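Local structure of type II restriction enzyme MUNI (Mycoplasma, 1D02) at the interface of chains A and B. The protein recognises the double-stranded DNA sequence 5'-CAATTG-3' as a homodimer and cleaves each strand after the first C. Numbering follows the deposited sequence. Chains: chain A/B, Type II restriction enzyme MUNI.

The interface of chains A and B. Residues chain A 58, 62, 65-67; chain B 157-158, 160, 163, 181.
B:Arg158 grips the chain A backbone at two points, at the last residue of helix 60-65 and two residues beyond it, one with its side chain and one with its own carbonyl. Its guanidinium NE donates to the carbonyl O of A:Glu65 at 2.8 Å, tilted somewhat from the carbonyl plane. The return bond runs from the amide N of A:Phe67 to the carbonyl O of B:Arg158, 2.9 Å long and nearly straight, on an in-plane lone pair. A bend at chi3 (61°) turns the guanidinium over the chain A backbone, one face toward the A:Phe67 amide N, offset toward the rim. A:Ile66, between the two bonded residues, sets its CB against the CA of B:Arg158 and sends its CG2 methyl to the guanidinium of B:Arg181, 3.5 Å from NH2. The same NH2 lies 3.6 Å from CG1 of A:Val62, whose side chain crosses the arginine at about a right angle. Aliphatic CD of B:Arg181 packs on CB of A:Glu65; the glutamate is poorly ordered, and its carboxylate as modelled lies away from both guanidinium groups. At the apolar end, A:Val62 and B:Val163 meet tip to tip through their CG1 methyls, while A:Leu58 reaches the same B:Val163 methyl from an oblique angle. On the opposite flank, ring carbon CD2 of A:Phe67 packs on CD of B:Pro160, the first residue of helix 160-170. This patch and its two-fold twin form part of the homodimer interface. Behind the first shell, B:Thr157 fixes B:Arg181, whose chain is extended from CG to NE: NE donates to the B:Thr157 carbonyl O at 2.7 Å, from 39° above the carbonyl plane.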
loop_
_atom_site.group_PDB
_atom_site.type_symbol
_atom_site.label_atom_id
_atom_site.label_comp_id
_atom_site.label_asym_id
_atom_site.label_seq_id
_atom_site.Cartn_x
_atom_site.Cartn_y
_atom_site.Cartn_z
ATOM N N LEU A 58 14.595 -15.998 -6.006
ATOM C CA LEU A 58 13.380 -16.432 -6.684
ATOM C C LEU A 58 13.399 -17.920 -6.958
ATOM O O LEU A 58 14.415 -18.465 -7.373
ATOM C CB LEU A 58 13.217 -15.717 -8.027
ATOM C CG LEU A 58 13.000 -14.199 -8.061
ATOM C CD1 LEU A 58 12.888 -13.735 -9.525
ATOM C CD2 LEU A 58 11.745 -13.827 -7.270
ATOM N N VAL A 62 10.061 -19.741 -11.071
ATOM C CA VAL A 62 9.764 -18.367 -11.455
ATOM C C VAL A 62 10.830 -17.837 -12.417
ATOM O O VAL A 62 10.509 -17.183 -13.414
ATOM C CB VAL A 62 9.673 -17.454 -10.204
ATOM C CG1 VAL A 62 9.330 -16.033 -10.609
ATOM C CG2 VAL A 62 8.599 -17.975 -9.259
ATOM N N GLU A 65 10.235 -18.536 -15.930
ATOM C CA GLU A 65 9.109 -17.873 -16.570
ATOM C C GLU A 65 9.245 -16.369 -16.777
ATOM O O GLU A 65 8.412 -15.774 -17.458
ATOM C CB GLU A 65 7.824 -18.146 -15.781
ATOM C CG GLU A 65 7.596 -19.609 -15.448
ATOM C CD GLU A 65 7.539 -20.491 -16.680
ATOM O OE1 GLU A 65 7.826 -21.706 -16.555
ATOM O OE2 GLU A 65 7.199 -19.984 -17.771
ATOM N N ILE A 66 10.260 -15.745 -16.196
ATOM C CA ILE A 66 10.384 -14.297 -16.354
ATOM C C ILE A 66 11.529 -13.901 -17.280
ATOM O O ILE A 66 12.282 -14.756 -17.765
ATOM C CB ILE A 66 10.584 -13.593 -14.990
ATOM C CG1 ILE A 66 11.955 -13.945 -14.404
ATOM C CG2 ILE A 66 9.486 -14.030 -14.009
ATOM C CD1 ILE A 66 12.313 -13.116 -13.189
ATOM N N PHE A 67 11.629 -12.605 -17.552
ATOM C CA PHE A 67 12.707 -12.076 -18.388
ATOM C C PHE A 67 13.965 -11.979 -17.534
ATOM O O PHE A 67 13.946 -11.393 -16.447
ATOM C CB PHE A 67 12.311 -10.698 -18.927
ATOM C CG PHE A 67 13.424 -9.983 -19.649
ATOM C CD1 PHE A 67 14.087 -10.597 -20.705
ATOM C CD2 PHE A 67 13.807 -8.706 -19.263
ATOM C CE1 PHE A 67 15.129 -9.938 -21.372
ATOM C CE2 PHE A 67 14.855 -8.032 -19.921
ATOM C CZ PHE A 67 15.512 -8.653 -20.973
ATOM N N THR B 157 4.511 -8.978 -14.741
ATOM C CA THR B 157 4.691 -10.326 -14.186
ATOM C C THR B 157 5.959 -11.029 -14.625
ATOM O O THR B 157 6.295 -12.086 -14.091
ATOM C CB THR B 157 3.523 -11.260 -14.549
ATOM O OG1 THR B 157 3.459 -11.396 -15.970
ATOM C CG2 THR B 157 2.207 -10.702 -14.045
ATOM N N ARG B 158 6.665 -10.458 -15.600
ATOM C CA ARG B 158 7.906 -11.080 -16.064
ATOM C C ARG B 158 9.081 -10.109 -15.965
ATOM O O ARG B 158 10.176 -10.400 -16.417
ATOM C CB ARG B 158 7.731 -11.547 -17.520
ATOM C CG ARG B 158 6.663 -12.664 -17.689
ATOM C CD ARG B 158 6.650 -13.259 -19.107
ATOM N NE ARG B 158 7.933 -13.872 -19.435
ATOM C CZ ARG B 158 8.826 -13.330 -20.263
ATOM N NH1 ARG B 158 8.571 -12.163 -20.858
ATOM N NH2 ARG B 158 9.992 -13.941 -20.477
ATOM N N PRO B 160 12.072 -8.500 -14.263
ATOM C CA PRO B 160 13.011 -8.936 -13.232
ATOM C C PRO B 160 13.083 -8.108 -11.957
ATOM O O PRO B 160 13.330 -8.646 -10.866
ATOM C CB PRO B 160 14.337 -8.995 -13.994
ATOM C CG PRO B 160 14.196 -7.901 -14.955
ATOM C CD PRO B 160 12.789 -8.108 -15.486
ATOM N N VAL B 163 9.170 -8.339 -10.238
ATOM C CA VAL B 163 8.859 -9.624 -9.608
ATOM C C VAL B 163 9.597 -9.747 -8.279
ATOM O O VAL B 163 9.044 -10.202 -7.289
ATOM C CB VAL B 163 9.193 -10.778 -10.573
ATOM C CG1 VAL B 163 9.139 -12.129 -9.868
ATOM C CG2 VAL B 163 8.164 -10.748 -11.724
ATOM N N ARG B 181 0.953 -14.801 -15.747
ATOM C CA ARG B 181 1.747 -14.379 -16.894
ATOM C C ARG B 181 1.074 -14.462 -18.252
ATOM O O ARG B 181 0.127 -15.227 -18.444
ATOM C CB ARG B 181 3.082 -15.149 -16.881
ATOM C CG ARG B 181 3.877 -14.863 -15.583
ATOM C CD ARG B 181 5.302 -15.456 -15.484
ATOM N NE ARG B 181 5.957 -14.789 -14.350
ATOM C CZ ARG B 181 6.007 -15.255 -13.103
ATOM N NH1 ARG B 181 5.474 -16.437 -12.790
ATOM N NH2 ARG B 181 6.505 -14.493 -12.144
#